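Mandalate racemase/muconate lactonizing enzyme (Unidentified, PDB 4E4U) probably catalyses an enolase-superfamily reaction, abstracting a proton next to a substrate carboxylate, though its substrate is not established. Local coordinates at residues L6-V11 against P52-V57; F25-T30 against E35-I40. All coordinates share one frame; numbering follows the deposited sequence.

Contact 1. Residues L6-V11 against P52-V57; sequences LETHIV and PIIDDV
Thr-8 and Asp-55 meet through a single water, and no direct hydrogen bond joins strand residues 6-11 to helix residues 52-57. That water accepts from Thr-8 OG1 at 2.7 Å and donates to Asp-55 OD1. A second water donates to the same OD1 at 2.9 Å and more weakly to the Leu-6 carbonyl oxygen. Asp-55 OD1 thus accepts from two waters, which would help stabilise the negative charge of the carboxylate. The direct contacts are van der Waals ones. Ile-54 and Thr-8 reach toward each other tip to tip. Ile-54 CG2 lies 3.5 Å from Thr-8 OG1, and its CD1 comes 3.9 Å from Thr-8 CG2. Thr-8 CG2 stands anti to its own backbone N, with OG1 beside that N (chi1 -63°), which leaves both branches facing the helix. This is helix 47-61 lying on the three-stranded antiparallel sheet of the enolase-type N-terminal domain. Segment 52-57 runs nearly antiparallel to segment 6-11, their axes 9.5 Å apart at 158°. Leu-6 crosses Ile-54 at about a right angle, its CD2 3.8 Å from Ile-54 CG2. Leu-6 CD2 also lies 3.7 Å from Asp-55 OD1. On the helix, Ile-53 and Val-57 turn to helix 88-109, and both also pack on Phe-45 of the second subunit. Ile-54 also packs on Ile-24 of strand 22-30.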
ATOM      1  N   LEU A   6     -34.192  37.386  -8.909  1.00 16.78           N
ATOM      2  CA  LEU A   6     -32.909  37.520  -8.243  1.00 16.71           C
ATOM      3  C   LEU A   6     -32.491  38.983  -8.238  1.00 17.17           C
ATOM      4  O   LEU A   6     -32.679  39.691  -9.232  1.00 18.67           O
ATOM      5  CB  LEU A   6     -31.849  36.727  -9.012  1.00 18.82           C
ATOM      6  CG  LEU A   6     -30.400  37.187  -8.801  1.00 20.64           C
ATOM      7  CD1 LEU A   6     -29.896  36.704  -7.466  1.00 21.22           C
ATOM      8  CD2 LEU A   6     -29.490  36.739  -9.938  1.00 22.22           C
ATOM      9  N   GLU A   7     -31.918  39.427  -7.122  1.00 16.28           N
ATOM     10  CA  GLU A   7     -31.178  40.685  -7.065  1.00 17.87           C
ATOM     11  C   GLU A   7     -29.788  40.386  -6.537  1.00 16.42           C
ATOM     12  O   GLU A   7     -29.640  39.633  -5.571  1.00 17.69           O
ATOM     13  CB  GLU A   7     -31.828  41.669  -6.096  1.00 21.60           C
ATOM     14  CG  GLU A   7     -33.209  42.157  -6.457  1.00 25.53           C
ATOM     15  CD  GLU A   7     -33.768  43.087  -5.385  1.00 28.67           C
ATOM     16  OE1 GLU A   7     -33.041  43.385  -4.411  1.00 29.66           O
ATOM     17  OE2 GLU A   7     -34.933  43.516  -5.508  1.00 30.88           O
ATOM     18  N   THR A   8     -28.774  40.992  -7.148  1.00 15.20           N
ATOM     19  CA  THR A   8     -27.403  40.871  -6.665  1.00 15.59           C
ATOM     20  C   THR A   8     -26.951  42.198  -6.077  1.00 16.44           C
ATOM     21  O   THR A   8     -27.142  43.251  -6.687  1.00 17.64           O
ATOM     22  CB  THR A   8     -26.460  40.473  -7.805  1.00 17.58           C
ATOM     23  OG1 THR A   8     -26.844  39.186  -8.295  1.00 18.62           O
ATOM     24  CG2 THR A   8     -25.011  40.426  -7.324  1.00 19.19           C
ATOM     25  N   HIS A   9     -26.368  42.145  -4.886  1.00 15.65           N
ATOM     26  CA  HIS A   9     -25.869  43.339  -4.223  1.00 16.31           C
ATOM     27  C   HIS A   9     -24.436  43.101  -3.792  1.00 15.86           C
ATOM     28  O   HIS A   9     -24.181  42.295  -2.898  1.00 16.42           O
ATOM     29  CB  HIS A   9     -26.738  43.681  -3.010  1.00 18.18           C
ATOM     30  CG  HIS A   9     -28.165  43.958  -3.360  1.00 19.63           C
ATOM     31  ND1 HIS A   9     -28.590  45.181  -3.831  1.00 21.55           N
ATOM     32  CD2 HIS A   9     -29.263  43.166  -3.325  1.00 20.84           C
ATOM     33  CE1 HIS A   9     -29.887  45.131  -4.074  1.00 21.93           C
ATOM     34  NE2 HIS A   9     -30.320  43.917  -3.774  1.00 21.81           N
ATOM     35  N   ILE A  10     -23.504  43.782  -4.452  1.00 16.07           N
ATOM     36  CA  ILE A  10     -22.090  43.659  -4.121  1.00 15.95           C
ATOM     37  C   ILE A  10     -21.683  44.893  -3.325  1.00 16.32           C
ATOM     38  O   ILE A  10     -21.525  45.986  -3.872  1.00 18.27           O
ATOM     39  CB  ILE A  10     -21.212  43.450  -5.374  1.00 17.06           C
ATOM     40  CG1 ILE A  10     -21.648  42.170  -6.099  1.00 17.38           C
ATOM     41  CG2 ILE A  10     -19.739  43.372  -4.979  1.00 17.75           C
ATOM     42  CD1 ILE A  10     -20.858  41.844  -7.355  1.00 18.52           C
ATOM     43  N   VAL A  11     -21.555  44.705  -2.017  1.00 16.03           N
ATOM     44  CA  VAL A  11     -21.379  45.797  -1.075  1.00 16.42           C
ATOM     45  C   VAL A  11     -19.904  46.084  -0.829  1.00 16.34           C
ATOM     46  O   VAL A  11     -19.123  45.168  -0.571  1.00 16.53           O
ATOM     47  CB  VAL A  11     -22.050  45.427   0.261  1.00 18.95           C
ATOM     48  CG1 VAL A  11     -21.810  46.490   1.308  1.00 20.64           C
ATOM     49  CG2 VAL A  11     -23.548  45.202   0.053  1.00 20.02           C
ATOM     50  N   PRO A  52     -22.568  39.552 -14.027  1.00 14.55           N
ATOM     51  CA  PRO A  52     -23.165  38.767 -15.116  1.00 14.82           C
ATOM     52  C   PRO A  52     -23.010  37.252 -14.948  1.00 13.62           C
ATOM     53  O   PRO A  52     -23.852  36.507 -15.450  1.00 14.27           O
ATOM     54  CB  PRO A  52     -22.419  39.258 -16.366  1.00 16.49           C
ATOM     55  CG  PRO A  52     -21.176  39.888 -15.854  1.00 17.61           C
ATOM     56  CD  PRO A  52     -21.528  40.469 -14.525  1.00 16.00           C
ATOM     57  N   ILE A  53     -21.976  36.792 -14.247  1.00 12.56           N
ATOM     58  CA  ILE A  53     -21.870  35.365 -13.956  1.00 12.14           C
ATOM     59  C   ILE A  53     -23.086  34.900 -13.150  1.00 11.79           C
ATOM     60  O   ILE A  53     -23.717  33.879 -13.466  1.00 12.40           O
ATOM     61  CB  ILE A  53     -20.595  35.054 -13.155  1.00 12.31           C
ATOM     62  CG1 ILE A  53     -19.358  35.169 -14.050  1.00 13.05           C
ATOM     63  CG2 ILE A  53     -20.662  33.657 -12.554  1.00 13.21           C
ATOM     64  CD1 ILE A  53     -18.063  35.070 -13.285  1.00 13.91           C
ATOM     65  N   ILE A  54     -23.422  35.656 -12.109  1.00 12.23           N
ATOM     66  CA  ILE A  54     -24.524  35.279 -11.235  1.00 12.70           C
ATOM     67  C   ILE A  54     -25.846  35.265 -12.003  1.00 13.08           C
ATOM     68  O   ILE A  54     -26.648  34.332 -11.857  1.00 13.67           O
ATOM     69  CB  ILE A  54     -24.606  36.211 -10.018  1.00 13.03           C
ATOM     70  CG1 ILE A  54     -23.373  36.018  -9.129  1.00 13.51           C
ATOM     71  CG2 ILE A  54     -25.871  35.955  -9.219  1.00 14.35           C
ATOM     72  CD1 ILE A  54     -23.118  37.181  -8.187  1.00 14.28           C
ATOM     73  N   ASP A  55     -26.063  36.271 -12.847  1.00 13.59           N
ATOM     74  CA  ASP A  55     -27.259  36.306 -13.687  1.00 15.05           C
ATOM     75  C   ASP A  55     -27.335  35.049 -14.559  1.00 14.16           C
ATOM     76  O   ASP A  55     -28.399  34.444 -14.708  1.00 14.38           O
ATOM     77  CB  ASP A  55     -27.260  37.547 -14.588  1.00 17.43           C
ATOM     78  CG  ASP A  55     -27.691  38.807 -13.864  1.00 21.75           C
ATOM     79  OD1 ASP A  55     -28.221  38.712 -12.738  1.00 23.15           O
ATOM     80  OD2 ASP A  55     -27.505  39.897 -14.442  1.00 25.30           O
ATOM     81  N   ASP A  56     -26.202  34.657 -15.129  1.00 13.60           N
ATOM     82  CA  ASP A  56     -26.164  33.513 -16.024  1.00 13.67           C
ATOM     83  C   ASP A  56     -26.529  32.215 -15.305  1.00 12.77           C
ATOM     84  O   ASP A  56     -27.350  31.433 -15.791  1.00 13.75           O
ATOM     85  CB  ASP A  56     -24.779  33.398 -16.658  1.00 14.86           C
ATOM     86  CG  ASP A  56     -24.729  32.367 -17.763  1.00 16.72           C
ATOM     87  OD1 ASP A  56     -25.233  32.669 -18.868  1.00 18.72           O
ATOM     88  OD2 ASP A  56     -24.184  31.265 -17.536  1.00 17.49           O
ATOM     89  N   VAL A  57     -25.925  31.990 -14.143  1.00 11.65           N
ATOM     90  CA  VAL A  57     -26.188  30.773 -13.382  1.00 11.70           C
ATOM     91  C   VAL A  57     -27.651  30.730 -12.950  1.00 12.13           C
ATOM     92  O   VAL A  57     -28.316  29.701 -13.053  1.00 13.27           O
ATOM     93  CB  VAL A  57     -25.276  30.689 -12.145  1.00 11.65           C
ATOM     94  CG1 VAL A  57     -25.604  29.453 -11.308  1.00 12.16           C
ATOM     95  CG2 VAL A  57     -23.805  30.678 -12.568  1.00 12.53           C
TER
HETATM   96  O   HOH W   1     -30.213  40.441 -11.585  1.00 52.39           O
HETATM   97  O   HOH W   2     -26.319  39.497 -10.974  1.00 20.01           O

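Contact 2. Residues F25-T30 against E35-I40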
ATOM      1  N   PHE A  25     -23.827  39.559  -2.157  1.00 13.67           N
ATOM      2  CA  PHE A  25     -25.099  39.035  -1.666  1.00 13.73           C
ATOM      3  C   PHE A  25     -26.065  38.779  -2.808  1.00 13.52           C
ATOM      4  O   PHE A  25     -26.071  39.507  -3.801  1.00 14.74           O
ATOM      5  CB  PHE A  25     -25.751  40.008  -0.674  1.00 14.49           C
ATOM      6  CG  PHE A  25     -24.904  40.314   0.530  1.00 15.02           C
ATOM      7  CD1 PHE A  25     -24.521  39.309   1.408  1.00 15.46           C
ATOM      8  CD2 PHE A  25     -24.509  41.620   0.798  1.00 15.55           C
ATOM      9  CE1 PHE A  25     -23.745  39.600   2.523  1.00 16.04           C
ATOM     10  CE2 PHE A  25     -23.743  41.912   1.907  1.00 16.24           C
ATOM     11  CZ  PHE A  25     -23.354  40.903   2.769  1.00 16.18           C
ATOM     12  N   VAL A  26     -26.894  37.753  -2.655  1.00 13.51           N
ATOM     13  CA  VAL A  26     -27.994  37.521  -3.582  1.00 13.73           C
ATOM     14  C   VAL A  26     -29.309  37.456  -2.812  1.00 14.07           C
ATOM     15  O   VAL A  26     -29.365  36.915  -1.699  1.00 15.02           O
ATOM     16  CB  VAL A  26     -27.786  36.226  -4.403  1.00 14.23           C
ATOM     17  CG1 VAL A  26     -26.627  36.402  -5.379  1.00 14.74           C
ATOM     18  CG2 VAL A  26     -27.553  35.024  -3.485  1.00 14.77           C
ATOM     19  N   LYS A  27     -30.353  38.043  -3.389  1.00 14.39           N
ATOM     20  CA  LYS A  27     -31.692  37.982  -2.811  1.00 15.35           C
ATOM     21  C   LYS A  27     -32.640  37.317  -3.798  1.00 15.21           C
ATOM     22  O   LYS A  27     -32.743  37.738  -4.950  1.00 16.49           O
ATOM     23  CB  LYS A  27     -32.191  39.379  -2.427  1.00 17.87           C
ATOM     24  CG  LYS A  27     -31.481  39.965  -1.214  1.00 20.19           C
ATOM     25  CD  LYS A  27     -31.998  41.364  -0.857  1.00 22.67           C
ATOM     26  CE  LYS A  27     -33.455  41.345  -0.408  1.00 24.02           C
ATOM     27  NZ  LYS A  27     -33.964  42.698  -0.071  1.00 25.64           N
ATOM     28  N   LEU A  28     -33.307  36.257  -3.348  1.00 15.03           N
ATOM     29  CA  LEU A  28     -34.268  35.536  -4.174  1.00 15.09           C
ATOM     30  C   LEU A  28     -35.674  35.806  -3.691  1.00 15.58           C
ATOM     31  O   LEU A  28     -35.909  35.954  -2.490  1.00 16.32           O
ATOM     32  CB  LEU A  28     -34.019  34.032  -4.087  1.00 14.83           C
ATOM     33  CG  LEU A  28     -32.623  33.544  -4.451  1.00 15.76           C
ATOM     34  CD1 LEU A  28     -32.563  32.028  -4.345  1.00 16.93           C
ATOM     35  CD2 LEU A  28     -32.264  34.010  -5.854  1.00 17.22           C
ATOM     36  N   LYS A  29     -36.622  35.860  -4.619  1.00 17.14           N
ATOM     37  CA  LYS A  29     -38.022  35.955  -4.235  1.00 19.45           C
ATOM     38  C   LYS A  29     -38.815  34.850  -4.918  1.00 18.35           C
ATOM     39  O   LYS A  29     -38.530  34.480  -6.065  1.00 17.57           O
ATOM     40  CB  LYS A  29     -38.604  37.332  -4.569  1.00 22.97           C
ATOM     41  CG  LYS A  29     -39.829  37.695  -3.733  1.00 27.13           C
ATOM     42  CD  LYS A  29     -40.210  39.161  -3.886  1.00 30.23           C
ATOM     43  CE  LYS A  29     -41.121  39.614  -2.747  1.00 32.90           C
ATOM     44  NZ  LYS A  29     -42.372  40.249  -3.244  1.00 34.91           N
ATOM     45  N   THR A  30     -39.791  34.309  -4.197  1.00 19.20           N
ATOM     46  CA  THR A  30     -40.667  33.282  -4.744  1.00 19.45           C
ATOM     47  C   THR A  30     -41.933  33.893  -5.330  1.00 19.52           C
ATOM     48  O   THR A  30     -42.228  35.077  -5.111  1.00 19.48           O
ATOM     49  CB  THR A  30     -41.097  32.279  -3.674  1.00 19.76           C
ATOM     50  OG1 THR A  30     -41.926  32.941  -2.710  1.00 20.84           O
ATOM     51  CG2 THR A  30     -39.882  31.662  -2.984  1.00 20.50           C
ATOM     52  N   GLU A  35     -38.948  35.753   0.676  1.00 20.10           N
ATOM     53  CA  GLU A  35     -37.628  36.247   0.301  1.00 20.17           C
ATOM     54  C   GLU A  35     -36.548  35.432   0.979  1.00 17.37           C
ATOM     55  O   GLU A  35     -36.674  35.091   2.156  1.00 17.82           O
ATOM     56  CB  GLU A  35     -37.454  37.700   0.737  1.00 23.86           C
ATOM     57  CG  GLU A  35     -38.303  38.715   0.006  1.00 29.20           C
ATOM     58  CD  GLU A  35     -37.727  40.110   0.134  1.00 33.73           C
ATOM     59  OE1 GLU A  35     -37.351  40.498   1.264  1.00 35.57           O
ATOM     60  OE2 GLU A  35     -37.628  40.806  -0.898  1.00 35.96           O
ATOM     61  N   GLY A  36     -35.479  35.131   0.246  1.00 15.26           N
ATOM     62  CA  GLY A  36     -34.318  34.484   0.834  1.00 15.62           C
ATOM     63  C   GLY A  36     -33.051  35.233   0.471  1.00 14.68           C
ATOM     64  O   GLY A  36     -32.964  35.822  -0.605  1.00 15.04           O
ATOM     65  N   VAL A  37     -32.064  35.213   1.363  1.00 13.80           N
ATOM     66  CA  VAL A  37     -30.801  35.892   1.105  1.00 13.86           C
ATOM     67  C   VAL A  37     -29.631  34.913   1.217  1.00 13.82           C
ATOM     68  O   VAL A  37     -29.683  33.961   1.994  1.00 14.00           O
ATOM     69  CB  VAL A  37     -30.617  37.113   2.043  1.00 14.69           C
ATOM     70  CG1 VAL A  37     -30.459  36.668   3.494  1.00 15.66           C
ATOM     71  CG2 VAL A  37     -29.443  37.983   1.595  1.00 15.38           C
ATOM     72  N   GLY A  38     -28.596  35.135   0.412  1.00 12.41           N
ATOM     73  CA  GLY A  38     -27.412  34.298   0.438  1.00 12.77           C
ATOM     74  C   GLY A  38     -26.165  35.109   0.160  1.00 12.31           C
ATOM     75  O   GLY A  38     -26.242  36.295  -0.204  1.00 13.38           O
ATOM     76  N   GLU A  39     -25.012  34.477   0.340  1.00 11.89           N
ATOM     77  CA  GLU A  39     -23.729  35.123   0.111  1.00 12.24           C
ATOM     78  C   GLU A  39     -22.842  34.194  -0.702  1.00 12.04           C
ATOM     79  O   GLU A  39     -22.884  32.971  -0.530  1.00 12.02           O
ATOM     80  CB  GLU A  39     -23.044  35.498   1.432  1.00 13.24           C
ATOM     81  CG  GLU A  39     -21.731  36.241   1.217  1.00 14.39           C
ATOM     82  CD  GLU A  39     -21.197  36.952   2.446  1.00 14.47           C
ATOM     83  OE1 GLU A  39     -21.834  36.919   3.525  1.00 14.87           O
ATOM     84  OE2 GLU A  39     -20.112  37.563   2.318  1.00 15.34           O
ATOM     85  N   ILE A  40     -22.059  34.790  -1.597  1.00 11.68           N
ATOM     86  CA  ILE A  40     -21.165  34.075  -2.488  1.00 10.98           C
ATOM     87  C   ILE A  40     -19.720  34.385  -2.115  1.00 11.31           C
ATOM     88  O   ILE A  40     -19.363  35.552  -1.953  1.00 12.52           O
ATOM     89  CB  ILE A  40     -21.434  34.509  -3.940  1.00 11.31           C
ATOM     90  CG1 ILE A  40     -22.820  34.023  -4.369  1.00 12.14           C
ATOM     91  CG2 ILE A  40     -20.336  34.024  -4.885  1.00 12.66           C
ATOM     92  CD1 ILE A  40     -23.318  34.588  -5.675  1.00 13.11           C
TER
HETATM   93  O   HOH W   3     -35.833  39.156  -2.008  1.00 42.71           O
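Four backbone hydrogen bonds tie Val-26 to Gly-38 and Leu-28 to Gly-36, each pair bonded both ways. The Leu-28 N to Gly-36 O bond is 2.8 Å. Val-26 N instead meets Gly-38 O from above the carbonyl plane, 41° out of it. Between and beyond these rungs lie the non-hydrogen-bonded pairs, where CA-H groups approach carbonyl oxygens, as from Val-37 CA to Val-26 O at 3.3 Å. Among the side chains, Phe-25 and Glu-39 lie side by side, pointing the same way. Phe-25 CE1 is 3.4 Å from Glu-39 OE1, with the ring and carboxylate planes 67° apart. The carboxylate is gripped by the backbone N atoms of Gly-313 and Gly-316. Lys-27 CG rests against Val-37 CG2 at 4.0 Å, and Val-26 CG1 meets Ile-40 CD1 at 3.8 Å. Charges are looser. Lys-27 NZ and Glu-35 OE2 are 4.2 Å apart, beyond a salt bridge. A water donates to Leu-28 O and, weakly, to Glu-35 OE2. This antiparallel hairpin holds the central and one outer strand of the sheet. Strand 3-12 flanks strand 22-30, while Val-26, Leu-28 and Ile-40 pack on helix 47-61, and Leu-28 also on helix 88-109.

Contacts 1 and 2 share one sheet, and their centres lie about 10 Å apart. Contact 2 is nested in the chain loop that contact 1 closes. Strands 3-12 and 22-30 are neighbours, joined by probable hydrogen bonds from Lys-27 N to Glu-7 O (2.8 Å) and from Phe-25 N to His-9 O (2.9 Å). Ile-54 of helix 47-61 also joins the two, its CD1 3.6 Å from Ile-40 CD1. Between the strands, Leu-6 CD1 lies 3.8 Å from Val-26 CB. Neither contact includes any of the residues that line the dimercaptobutanediol pocket, such as Tyr-132 and Cys-151.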